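Local coordinates for uncharacterized protein (Bacteroides ovatus, PDB 4ORL) that is of unknown function but belongs to the DUF4783 family of the NTF2 clan, whose members pack helices against a strongly curved beta sheet, at residues A6-A11 / Q18-Y23; D26-V31 / Q42-A47; A46-F51 / I103-I108. All blocks are in the same frame, centred on the assembly; numbering follows the deposited sequence. Where two conformers were deposited one is given.

Interaction 1 of 3, residues A6-A11 / Q18-Y23; sequences AGVITA and QELSKY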
ATOM      1  N   ALA A   6      -6.970  -3.359   9.429  1.00 20.13           N
ATOM      2  CA  ALA A   6      -6.989  -1.947   9.817  1.00 19.35           C
ATOM      3  C   ALA A   6      -5.578  -1.343   9.812  1.00 18.14           C
ATOM      4  O   ALA A   6      -5.395  -0.196   9.408  1.00 17.07           O
ATOM      5  CB  ALA A   6      -7.604  -1.801  11.190  1.00 21.94           C
ATOM      6  N   GLY A   7      -4.579  -2.132  10.223  1.00 18.06           N
ATOM      7  CA  GLY A   7      -3.176  -1.664  10.254  1.00 17.45           C
ATOM      8  C   GLY A   7      -2.609  -1.237   8.912  1.00 15.68           C
ATOM      9  O   GLY A   7      -1.712  -0.406   8.852  1.00 15.83           O
ATOM     10  N   VAL A   8      -3.111  -1.807   7.817  1.00 14.50           N
ATOM     11  CA  VAL A   8      -2.677  -1.379   6.493  1.00 13.18           C
ATOM     12  C   VAL A   8      -3.126   0.063   6.257  1.00 11.79           C
ATOM     13  O   VAL A   8      -2.358   0.911   5.792  1.00 11.14           O
ATOM     14  CB  VAL A   8      -3.254  -2.291   5.409  1.00 13.27           C
ATOM     15  CG1 VAL A   8      -3.026  -1.698   4.033  1.00 13.00           C
ATOM     16  CG2 VAL A   8      -2.624  -3.667   5.505  1.00 14.56           C
ATOM     17  N   ILE A   9      -4.376   0.330   6.590  1.00 11.91           N
ATOM     18  CA  ILE A   9      -4.927   1.643   6.425  1.00 11.65           C
ATOM     19  C   ILE A   9      -4.208   2.654   7.333  1.00 11.74           C
ATOM     20  O   ILE A   9      -3.818   3.737   6.891  1.00 10.67           O
ATOM     21  CB  ILE A   9      -6.450   1.628   6.680  1.00 13.09           C
ATOM     22  CG1 ILE A   9      -7.169   0.804   5.586  1.00 14.65           C
ATOM     23  CG2 ILE A   9      -6.973   3.049   6.739  1.00 12.96           C
ATOM     24  CD1 ILE A   9      -8.520   0.299   6.012  1.00 16.68           C
ATOM     25  N   THR A  10      -3.994   2.279   8.587  1.00 12.72           N
ATOM     26  CA  THR A  10      -3.278   3.138   9.527  1.00 13.68           C
ATOM     27  C   THR A  10      -1.852   3.421   9.050  1.00 12.88           C
ATOM     28  O   THR A  10      -1.368   4.550   9.164  1.00 12.80           O
ATOM     29  CB  THR A  10      -3.285   2.517  10.937  1.00 16.33           C
ATOM     30  OG1 THR A  10      -4.639   2.423  11.400  1.00 18.75           O
ATOM     31  CG2 THR A  10      -2.472   3.349  11.946  1.00 17.95           C
ATOM     32  N   ALA A  11      -1.186   2.414   8.473  1.00 12.53           N
ATOM     33  CA  ALA A  11       0.177   2.606   7.945  1.00 12.42           C
ATOM     34  C   ALA A  11       0.210   3.689   6.870  1.00 11.49           C
ATOM     35  O   ALA A  11       1.090   4.531   6.850  1.00 12.20           O
ATOM     36  CB  ALA A  11       0.729   1.312   7.394  1.00 12.62           C
ATOM     37  N   GLN A  18       7.413   1.118   8.221  1.00 22.45           N
ATOM     38  CA  GLN A  18       7.605   0.060   9.197  1.00 24.74           C
ATOM     39  C   GLN A  18       6.286  -0.613   9.598  1.00 23.29           C
ATOM     40  O   GLN A  18       6.224  -1.827   9.692  1.00 23.36           O
ATOM     41  CB  GLN A  18       8.401   0.554  10.402  1.00 29.18           C
ATOM     42  CG  GLN A  18       9.906   0.519  10.137  1.00 33.92           C
ATOM     43  CD  GLN A  18      10.412  -0.885   9.782  1.00 38.57           C
ATOM     44  OE1 GLN A  18      10.910  -1.122   8.680  1.00 38.58           O
ATOM     45  NE2 GLN A  18      10.226  -1.828  10.697  1.00 42.57           N
ATOM     46  N   GLU A  19       5.214   0.168   9.723  1.00 21.95           N
ATOM     47  CA  GLU A  19       3.906  -0.422  10.030  1.00 21.64           C
ATOM     48  C   GLU A  19       3.425  -1.226   8.849  1.00 20.08           C
ATOM     49  O   GLU A  19       2.883  -2.304   9.014  1.00 21.70           O
ATOM     50  CB  GLU A  19       2.876   0.645  10.402  1.00 21.55           C
ATOM     51  CG  GLU A  19       3.071   1.210  11.803  1.00 24.96           C
ATOM     52  CD  GLU A  19       2.026   2.227  12.225  1.00 25.53           C
ATOM     53  OE1 GLU A  19       0.983   2.344  11.562  1.00 25.55           O
ATOM     54  OE2 GLU A  19       2.256   2.928  13.236  1.00 31.22           O
ATOM     55  N   LEU A  20       3.642  -0.692   7.651  1.00 18.40           N
ATOM     56  CA  LEU A  20       3.174  -1.335   6.416  1.00 17.53           C
ATOM     57  C   LEU A  20       3.871  -2.673   6.196  1.00 18.70           C
ATOM     58  O   LEU A  20       3.261  -3.630   5.734  1.00 18.65           O
ATOM     59  CB  LEU A  20       3.394  -0.418   5.218  1.00 17.08           C
ATOM     60  CG  LEU A  20       2.777  -0.817   3.859  1.00 16.01           C
ATOM     61  CD1 LEU A  20       1.252  -0.965   3.946  1.00 15.38           C
ATOM     62  CD2 LEU A  20       3.190   0.176   2.787  1.00 16.26           C
ATOM     63  N   SER A  21       5.153  -2.736   6.571  1.00 20.74           N
ATOM     64  CA  SER A  21       5.979  -3.924   6.357  1.00 22.82           C
ATOM     65  C   SER A  21       5.391  -5.166   7.031  1.00 23.39           C
ATOM     66  O   SER A  21       5.512  -6.276   6.511  1.00 23.89           O
ATOM     67  CB  SER A  21       7.400  -3.669   6.855  1.00 25.38           C
ATOM     68  OG  SER A  21       7.450  -3.642   8.270  1.00 28.66           O
ATOM     69  N   LYS A  22       4.714  -4.966   8.168  1.00 24.22           N
ATOM     70  CA  LYS A  22       4.038  -6.048   8.891  1.00 26.27           C
ATOM     71  C   LYS A  22       3.067  -6.852   7.996  1.00 24.19           C
ATOM     72  O   LYS A  22       2.885  -8.064   8.182  1.00 25.33           O
ATOM     73  CB  LYS A  22       3.265  -5.459  10.092  1.00 30.05           C
ATOM     74  CG  LYS A  22       2.505  -6.481  10.936  1.00 35.28           C
ATOM     75  CD  LYS A  22       2.075  -5.893  12.283  1.00 37.11           C
ATOM     76  N   TYR A  23       2.490  -6.176   7.016  1.00 20.13           N
ATOM     77  CA  TYR A  23       1.433  -6.751   6.171  1.00 19.50           C
ATOM     78  C   TYR A  23       1.912  -7.136   4.754  1.00 18.58           C
ATOM     79  O   TYR A  23       1.107  -7.486   3.896  1.00 18.59           O
ATOM     80  CB  TYR A  23       0.287  -5.753   6.084  1.00 17.40           C
ATOM     81  CG  TYR A  23      -0.198  -5.331   7.443  1.00 18.03           C
ATOM     82  CD1 TYR A  23      -1.030  -6.153   8.182  1.00 19.16           C
ATOM     83  CD2 TYR A  23       0.205  -4.132   8.005  1.00 18.37           C
ATOM     84  CE1 TYR A  23      -1.470  -5.779   9.436  1.00 20.71           C
ATOM     85  CE2 TYR A  23      -0.214  -3.757   9.271  1.00 20.10           C
ATOM     86  CZ  TYR A  23      -1.042  -4.604   9.987  1.00 21.04           C
ATOM     87  OH  TYR A  23      -1.475  -4.261  11.266  1.00 25.29           O
TER
HETATM   88  O   HOH W   1      -0.491   0.110  11.420  1.00 22.21           O

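Interaction 2 of 3, residues D26-V31 / Q42-A47; sequences DKVNLV and QKATAA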
ATOM      1  N   ASP A  26       6.255 -11.893   0.898  0.50 26.41           N
ATOM      2  CA  ASP A  26       7.695 -12.060   0.690  0.50 29.18           C
ATOM      3  C   ASP A  26       8.203 -11.335  -0.564  0.50 28.22           C
ATOM      4  O   ASP A  26       9.368 -10.933  -0.619  0.50 29.73           O
ATOM      5  CB  ASP A  26       8.065 -13.537   0.655  0.50 32.51           C
ATOM      6  CG  ASP A  26       8.350 -14.089   2.033  0.50 35.33           C
ATOM      7  OD1 ASP A  26       8.300 -13.297   3.004  0.50 36.01           O
ATOM      8  OD2 ASP A  26       8.642 -15.301   2.149  0.50 39.08           O
ATOM      9  N   LYS A  27       7.325 -11.177  -1.557  1.00 26.56           N
ATOM     10  CA  LYS A  27       7.611 -10.358  -2.731  1.00 27.35           C
ATOM     11  C   LYS A  27       6.434  -9.426  -2.975  1.00 24.66           C
ATOM     12  O   LYS A  27       5.266  -9.811  -2.796  1.00 23.65           O
ATOM     13  CB  LYS A  27       7.877 -11.209  -3.973  1.00 32.04           C
ATOM     14  CG  LYS A  27       9.249 -11.874  -3.974  1.00 37.71           C
ATOM     15  CD  LYS A  27       9.948 -11.754  -5.330  1.00 41.95           C
ATOM     16  N   VAL A  28       6.741  -8.194  -3.342  1.00 23.70           N
ATOM     17  CA  VAL A  28       5.728  -7.179  -3.578  1.00 21.48           C
ATOM     18  C   VAL A  28       5.994  -6.521  -4.908  1.00 21.66           C
ATOM     19  O   VAL A  28       7.120  -6.085  -5.174  1.00 23.79           O
ATOM     20  CB  VAL A  28       5.746  -6.096  -2.489  1.00 21.32           C
ATOM     21  CG1 VAL A  28       4.634  -5.083  -2.718  1.00 20.25           C
ATOM     22  CG2 VAL A  28       5.589  -6.719  -1.128  1.00 21.46           C
ATOM     23  N   ASN A  29       4.972  -6.468  -5.745  1.00 20.66           N
ATOM     24  CA  ASN A  29       5.051  -5.756  -7.008  1.00 21.99           C
ATOM     25  C   ASN A  29       4.702  -4.298  -6.771  1.00 21.26           C
ATOM     26  O   ASN A  29       3.551  -3.969  -6.511  1.00 19.35           O
ATOM     27  CB  ASN A  29       4.099  -6.377  -8.029  1.00 24.13           C
ATOM     28  CG  ASN A  29       4.220  -5.742  -9.406  1.00 28.65           C
ATOM     29  OD1 ASN A  29       5.235  -5.150  -9.735  1.00 35.98           O
ATOM     30  ND2 ASN A  29       3.175  -5.849 -10.199  1.00 30.55           N
ATOM     31  N   LEU A  30       5.709  -3.441  -6.790  1.00 22.60           N
ATOM     32  CA  LEU A  30       5.499  -2.008  -6.634  1.00 23.05           C
ATOM     33  C   LEU A  30       5.394  -1.377  -8.011  1.00 22.50           C
ATOM     34  O   LEU A  30       6.239  -1.592  -8.860  1.00 25.01           O
ATOM     35  CB  LEU A  30       6.648  -1.372  -5.862  1.00 25.62           C
ATOM     36  CG  LEU A  30       6.731  -1.725  -4.373  1.00 26.95           C
ATOM     37  CD1 LEU A  30       7.922  -1.022  -3.755  1.00 31.10           C
ATOM     38  CD2 LEU A  30       5.456  -1.386  -3.637  1.00 25.92           C
ATOM     39  N   VAL A  31       4.327  -0.623  -8.220  1.00 21.20           N
ATOM     40  CA  VAL A  31       4.058   0.015  -9.490  1.00 23.07           C
ATOM     41  C   VAL A  31       3.969   1.536  -9.272  1.00 22.94           C
ATOM     42  O   VAL A  31       2.993   2.029  -8.694  1.00 22.31           O
ATOM     43  CB  VAL A  31       2.762  -0.528 -10.130  1.00 22.82           C
ATOM     44  CG1 VAL A  31       2.648  -0.060 -11.584  1.00 25.78           C
ATOM     45  CG2 VAL A  31       2.728  -2.051 -10.057  1.00 23.48           C
ATOM     46  N   GLN A  42      12.002  -6.572   2.131  1.00 30.49           N
ATOM     47  CA  GLN A  42      12.913  -5.573   2.642  0.50 32.07           C
ATOM     48  C   GLN A  42      13.080  -4.407   1.659  1.00 31.40           C
ATOM     49  O   GLN A  42      13.074  -3.252   2.070  1.00 30.57           O
ATOM     50  CB  GLN A  42      14.273  -6.185   2.971  0.50 35.70           C
ATOM     51  CG  GLN A  42      15.120  -5.302   3.865  0.50 38.57           C
ATOM     52  CD  GLN A  42      16.456  -5.918   4.206  0.50 42.73           C
ATOM     53  OE1 GLN A  42      16.627  -7.141   4.162  0.50 44.08           O
ATOM     54  NE2 GLN A  42      17.419  -5.074   4.548  0.50 45.54           N
ATOM     55  N   LYS A  43      13.234  -4.716   0.372  1.00 30.61           N
ATOM     56  CA  LYS A  43      13.416  -3.684  -0.646  1.00 30.39           C
ATOM     57  C   LYS A  43      12.128  -2.908  -0.875  1.00 27.68           C
ATOM     58  O   LYS A  43      12.164  -1.696  -1.093  1.00 27.34           O
ATOM     59  CB  LYS A  43      13.910  -4.289  -1.958  1.00 31.93           C
ATOM     60  CG  LYS A  43      15.330  -4.817  -1.875  1.00 35.90           C
ATOM     61  CD  LYS A  43      15.759  -5.442  -3.178  1.00 38.50           C
ATOM     62  CE  LYS A  43      17.141  -6.051  -3.043  1.00 43.62           C
ATOM     63  NZ  LYS A  43      17.129  -7.276  -2.181  1.00 45.77           N
ATOM     64  N   ALA A  44      10.999  -3.606  -0.832  1.00 25.80           N
ATOM     65  CA  ALA A  44       9.701  -2.939  -0.969  1.00 23.83           C
ATOM     66  C   ALA A  44       9.509  -1.951   0.167  1.00 24.05           C
ATOM     67  O   ALA A  44       8.987  -0.834  -0.047  1.00 22.85           O
ATOM     68  CB  ALA A  44       8.575  -3.953  -0.980  1.00 22.44           C
ATOM     69  N   THR A  45       9.860  -2.379   1.383  1.00 24.98           N
ATOM     70  CA  THR A  45       9.726  -1.531   2.577  1.00 26.02           C
ATOM     71  C   THR A  45      10.598  -0.281   2.443  1.00 26.47           C
ATOM     72  O   THR A  45      10.148   0.844   2.730  1.00 25.09           O
ATOM     73  CB  THR A  45      10.074  -2.321   3.877  1.00 28.42           C
ATOM     74  OG1 THR A  45       9.172  -3.419   4.022  1.00 28.17           O
ATOM     75  CG2 THR A  45       9.973  -1.426   5.121  1.00 29.92           C
ATOM     76  N   ALA A  46      11.831  -0.465   1.970  1.00 27.27           N
ATOM     77  CA  ALA A  46      12.758   0.643   1.743  1.00 28.30           C
ATOM     78  C   ALA A  46      12.245   1.607   0.665  1.00 26.62           C
ATOM     79  O   ALA A  46      12.345   2.824   0.811  1.00 26.71           O
ATOM     80  CB  ALA A  46      14.145   0.106   1.364  1.00 31.20           C
ATOM     81  N   ALA A  47      11.653   1.053  -0.392  1.00 25.45           N
ATOM     82  CA  ALA A  47      11.068   1.865  -1.464  1.00 24.47           C
ATOM     83  C   ALA A  47       9.892   2.705  -0.940  1.00 21.82           C
ATOM     84  O   ALA A  47       9.764   3.885  -1.287  1.00 21.84           O
ATOM     85  CB  ALA A  47      10.613   0.974  -2.609  1.00 24.36           C
TER

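Interaction 3 of 3, residues A46-F51 / I103-I108; sequences AAMQEF and IRIDKI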
ATOM      1  N   ALA A  46      11.831  -0.465   1.970  1.00 27.27           N
ATOM      2  CA  ALA A  46      12.758   0.643   1.743  1.00 28.30           C
ATOM      3  C   ALA A  46      12.245   1.607   0.665  1.00 26.62           C
ATOM      4  O   ALA A  46      12.345   2.824   0.811  1.00 26.71           O
ATOM      5  CB  ALA A  46      14.145   0.106   1.364  1.00 31.20           C
ATOM      6  N   ALA A  47      11.653   1.053  -0.392  1.00 25.45           N
ATOM      7  CA  ALA A  47      11.068   1.865  -1.464  1.00 24.47           C
ATOM      8  C   ALA A  47       9.892   2.705  -0.940  1.00 21.82           C
ATOM      9  O   ALA A  47       9.764   3.885  -1.287  1.00 21.84           O
ATOM     10  CB  ALA A  47      10.613   0.974  -2.609  1.00 24.36           C
HETATM   11  N   MSE A  48       9.059   2.106  -0.100  1.00 20.49           N
HETATM   12  CA  MSE A  48       7.922   2.830   0.498  1.00 18.54           C
HETATM   13  C   MSE A  48       8.414   3.854   1.479  1.00 19.34           C
HETATM   14  O   MSE A  48       7.848   4.941   1.579  1.00 18.52           O
HETATM   15  CB  MSE A  48       6.938   1.893   1.181  1.00 17.21           C
HETATM   16  CG  MSE A  48       6.212   0.997   0.186  1.00 16.80           C
HETATM   17 SE   MSE A  48       5.202   1.996  -1.173  0.75 16.92          SE
HETATM   18  CE  MSE A  48       4.204   3.137   0.045  1.00 14.93           C
ATOM     19  N   GLN A  49       9.500   3.557   2.185  1.00 21.89           N
ATOM     20  CA  GLN A  49      10.081   4.530   3.128  1.00 24.09           C
ATOM     21  C   GLN A  49      10.571   5.791   2.390  1.00 24.76           C
ATOM     22  O   GLN A  49      10.393   6.915   2.872  1.00 24.48           O
ATOM     23  CB  GLN A  49      11.206   3.881   3.935  1.00 28.33           C
ATOM     24  CG  GLN A  49      11.998   4.825   4.825  1.00 33.62           C
ATOM     25  CD  GLN A  49      11.167   5.498   5.894  1.00 36.33           C
ATOM     26  OE1 GLN A  49      10.051   5.071   6.200  1.00 36.93           O
ATOM     27  NE2 GLN A  49      11.715   6.572   6.479  1.00 40.61           N
ATOM     28  N   GLU A  50      11.198   5.587   1.231  1.00 24.71           N
ATOM     29  CA  GLU A  50      11.637   6.681   0.384  1.00 25.81           C
ATOM     30  C   GLU A  50      10.431   7.474  -0.138  1.00 22.90           C
ATOM     31  O   GLU A  50      10.421   8.719  -0.100  1.00 22.60           O
ATOM     32  CB  GLU A  50      12.487   6.120  -0.778  1.00 29.34           C
ATOM     33  CG  GLU A  50      12.758   7.081  -1.939  1.00 32.73           C
ATOM     34  CD  GLU A  50      13.339   8.397  -1.517  1.00 37.90           C
ATOM     35  OE1 GLU A  50      13.863   8.500  -0.386  1.00 42.05           O
ATOM     36  OE2 GLU A  50      13.276   9.347  -2.329  1.00 42.29           O
ATOM     37  N   PHE A  51       9.425   6.759  -0.629  1.00 20.72           N
ATOM     38  CA  PHE A  51       8.222   7.401  -1.124  1.00 18.94           C
ATOM     39  C   PHE A  51       7.563   8.288  -0.043  1.00 17.88           C
ATOM     40  O   PHE A  51       7.192   9.417  -0.323  1.00 18.38           O
ATOM     41  CB  PHE A  51       7.215   6.375  -1.641  1.00 18.04           C
ATOM     42  CG  PHE A  51       5.944   6.990  -2.114  1.00 17.25           C
ATOM     43  CD1 PHE A  51       5.862   7.559  -3.385  1.00 19.08           C
ATOM     44  CD2 PHE A  51       4.843   7.079  -1.260  1.00 16.97           C
ATOM     45  CE1 PHE A  51       4.690   8.190  -3.796  1.00 19.82           C
ATOM     46  CE2 PHE A  51       3.669   7.691  -1.685  1.00 16.70           C
ATOM     47  CZ  PHE A  51       3.603   8.239  -2.957  1.00 17.32           C
ATOM     48  N   ILE A 103       1.382  -3.076  -4.786  1.00 15.25           N
ATOM     49  CA  ILE A 103       0.974  -1.723  -4.431  1.00 14.96           C
ATOM     50  C   ILE A 103       1.183  -0.870  -5.676  1.00 15.57           C
ATOM     51  O   ILE A 103       2.298  -0.773  -6.169  1.00 17.25           O
ATOM     52  CB  ILE A 103       1.801  -1.142  -3.283  1.00 15.89           C
ATOM     53  CG1 ILE A 103       1.723  -2.050  -2.051  1.00 16.00           C
ATOM     54  CG2 ILE A 103       1.284   0.249  -2.904  1.00 16.46           C
ATOM     55  CD1 ILE A 103       2.575  -1.590  -0.903  1.00 17.43           C
ATOM     56  N   ARG A 104       0.095  -0.324  -6.184  1.00 15.58           N
ATOM     57  CA  ARG A 104       0.203   0.608  -7.263  0.50 16.99           C
ATOM     58  C   ARG A 104      -0.127   2.000  -6.796  1.00 16.31           C
ATOM     59  O   ARG A 104      -1.130   2.235  -6.105  1.00 16.01           O
ATOM     60  CB  ARG A 104      -0.663   0.236  -8.399  0.50 17.78           C
ATOM     61  CG  ARG A 104      -0.509   1.242  -9.490  0.50 19.12           C
ATOM     62  CD  ARG A 104      -1.230   0.863 -10.710  0.50 20.92           C
ATOM     63  NE  ARG A 104      -1.213   2.012 -11.587  0.50 22.52           N
ATOM     64  CZ  ARG A 104      -0.618   2.043 -12.778  0.50 24.75           C
ATOM     65  NH1 ARG A 104      -0.092   0.931 -13.312  0.50 26.32           N
ATOM     66  NH2 ARG A 104      -0.611   3.177 -13.470  0.50 26.21           N
ATOM     67  N   ILE A 105       0.751   2.930  -7.130  1.00 16.31           N
ATOM     68  CA  ILE A 105       0.624   4.304  -6.655  1.00 15.73           C
ATOM     69  C   ILE A 105       0.706   5.225  -7.863  1.00 16.78           C
ATOM     70  O   ILE A 105       1.658   5.147  -8.648  1.00 19.28           O
ATOM     71  CB  ILE A 105       1.719   4.664  -5.645  1.00 16.31           C
ATOM     72  CG1 ILE A 105       1.608   3.705  -4.432  1.00 15.96           C
ATOM     73  CG2 ILE A 105       1.603   6.122  -5.201  1.00 16.82           C
ATOM     74  CD1 ILE A 105       2.488   4.047  -3.255  1.00 17.78           C
ATOM     75  N   ASP A 106      -0.320   6.049  -8.025  1.00 16.36           N
ATOM     76  CA  ASP A 106      -0.408   6.974  -9.169  1.00 18.86           C
ATOM     77  C   ASP A 106      -0.673   8.393  -8.695  1.00 19.03           C
ATOM     78  O   ASP A 106      -1.578   8.618  -7.903  1.00 17.39           O
ATOM     79  CB  ASP A 106      -1.557   6.566 -10.050  1.00 20.42           C
ATOM     80  CG  ASP A 106      -1.338   5.230 -10.693  1.00 22.40           C
ATOM     81  OD1 ASP A 106      -0.417   5.129 -11.541  1.00 24.19           O
ATOM     82  OD2 ASP A 106      -2.038   4.283 -10.297  1.00 24.46           O
ATOM     83  N   LYS A 107       0.083   9.358  -9.201  1.00 20.36           N
ATOM     84  CA  LYS A 107      -0.199  10.775  -8.939  0.50 21.41           C
ATOM     85  C   LYS A 107      -1.526  11.147  -9.600  1.00 23.26           C
ATOM     86  O   LYS A 107      -1.708  10.891 -10.793  1.00 23.88           O
ATOM     87  CB  LYS A 107       0.918  11.643  -9.516  0.50 24.40           C
ATOM     88  CG  LYS A 107       0.759  13.132  -9.249  0.50 26.35           C
ATOM     89  CD  LYS A 107       1.317  13.512  -7.910  0.50 25.31           C
ATOM     90  CE  LYS A 107       0.798  14.868  -7.465  0.50 25.66           C
ATOM     91  NZ  LYS A 107      -0.692  14.900  -7.388  0.50 25.01           N
ATOM     92  N   ILE A 108      -2.428  11.823  -8.858  1.00 22.82           N
ATOM     93  CA  ILE A 108      -3.787  12.201  -9.393  1.00 26.78           C
ATOM     94  C   ILE A 108      -4.117  13.690  -9.159  1.00 30.60           C
ATOM     95  O   ILE A 108      -3.447  14.352  -8.387  1.00 29.59           O
ATOM     96  CB  ILE A 108      -4.953  11.325  -8.777  1.00 28.12           C
ATOM     97  CG1 ILE A 108      -5.094  11.506  -7.263  1.00 25.65           C
ATOM     98  CG2 ILE A 108      -4.754   9.849  -9.074  1.00 28.61           C
ATOM     99  CD1 ILE A 108      -6.401  10.952  -6.728  1.00 25.50           C
TER

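Interaction 1 of 3, residues A6-A11 / Q18-Y23
The phenol of Y23 fills a hollow in helix 6-14 left by the missing side chain of G7. There the hydroxyl settles against bare backbone, with OH of Y23 3.3 Å from CA of G7; a CB at that position would collide with it. V8 supplies the bump beside this hollow. Its CG2 presses on the root of the ring, 3.5 Å from Y23 CG, while its backbone N lies over one ring face, offset toward the rim. The opposite face is covered over its centre by CG of K22, so the ring is flanked on both sides. With CG anti to the carbonyl carbon (chi1 -54°), the ring of Y23 is brought into line with the G7-V8 step. Further along, the methyl of A11 drops onto the backbone of the other helix, its CB 3.5 Å from N of L20, and the CB atoms of E19 and L20 close in around it. At the outer margin, OE1 of E19 lies beside the T10 methyl and accepts a hydrogen bond from a water that also donates to G7 O, while OE2 is held by R14 in a salt bridge. Shortening Y23 to an alanine would probably open a gap over G7 and leave V8 CG2 without its aromatic neighbour. Small residues letting two consecutive helices come close suit the helical N-terminal part of an NTF2-like fold, where helices 6-14 and 17-21 lie against the curved sheet.

Interaction 2 of 3, residues D26-V31 / Q42-A47
A44 and A47 set the helix 41-54 against V28 and L30, the inward-facing residues of strand 28-32, in the helix-on-sheet packing of an alpha+beta, NTF2-like fold. Strand and helix segments run in nearly the same direction, 29° apart, with axes 9.0 Å from each other at closest. That spacing is bridged by strand side chains meeting helix residues no larger than alanine. Just ahead of the touching residues, K43 turns its amine back to a salt bridge with D40. A44 makes the first and broadest contact: its methyl meets the branch point of the valine, CB of A44 being 3.9 Å from CB of V28, with CG2 of V28 only slightly farther off. The same residue also receives the leucine, whose CD1 lies 3.8 Å from CA of A44 and so touches the helix backbone itself. T45 faces another way, packing on Q18 and S21 of helix 17-21 while its hydroxyl bonds to K41 O. One turn after A44 comes A47, at the edge of the patch. L30 reaches it through an extended chain, CD1 being anti to CA (chi2 180°), which carries that methyl to the far end of the side chain and lodges it beside both alanines. The tightest approach of the two segments is here: CD1 of L30 stands 3.5 Å from CB of A47.

Interaction 3 of 3, residues A46-F51 / I103-I108
M48, F51, I103 and I105 form part of the hydrophobic layer between helix 41-54 and the inner face of the curved sheet, the arrangement on which NTF2-like folds are built. The helix segment runs along strand 103-108 at 22°, with the axes 12.1 Å apart at closest, and long side chains span the distance. I105 stands at the centre: its CD1 serves both M48 and F51, its CG2 F51 alone. The CD1 of I105 meets M48 tip to tip, 3.8 Å from CE of M48. M48, present as selenomethionine, is bent at both chi2 (-59°) and chi3 (-52°), a curl that brings its terminal methyl round to the isoleucine; SE of M48 also lies 4.0 Å from CD1 of I105, and makes a looser contact, at 4.5 Å, with CD1 of I103. F51, about one turn on, approaches I105 from the opposite direction. CG2 of I105 lies 3.7 Å from CZ of F51, while CD1 of I105 sits over one ring face, 4.1 Å above its plane and offset toward the rim. The ring is further held by an edge-to-face contact with F85 of strand 83-94, and M24 adds its side chain beside M48 and I103. Strand alternation sends R104 and D106 to the other side of the sheet, where, in the conformer given, NE of R104 makes a salt bridge to OD2 of D106 at 2.7 Å, in the guanidinium plane and on the syn lone pair. Across the contact itself, only methyl, selenium and aromatic surfaces meet. Cohesion between these segments therefore rests on dispersion and the exclusion of water, and depends on shape rather than on directional bonds, while the R104-D106 pair, in that conformer, lies on the reverse face of the strand.

Overall arrangement
Interactions 2 and 3 are the buried contacts, and both hang on helix 41-54, sharing A46 and A47. They reach neighbouring strands of one sheet: V31 pairs through its backbone with I103 and I105, and L30 packs on I103, so a single apolar layer continues from one to the other. Small alanines bring the helix near the strand in interaction 2, whereas long side chains fill a wider spacing in interaction 3. Interaction 1 is only partly buried and joins two helices, with a water and a carboxylate at its margin. It meets the others through L20, which touches M48 and I103, and through Q18 and S21 against T45.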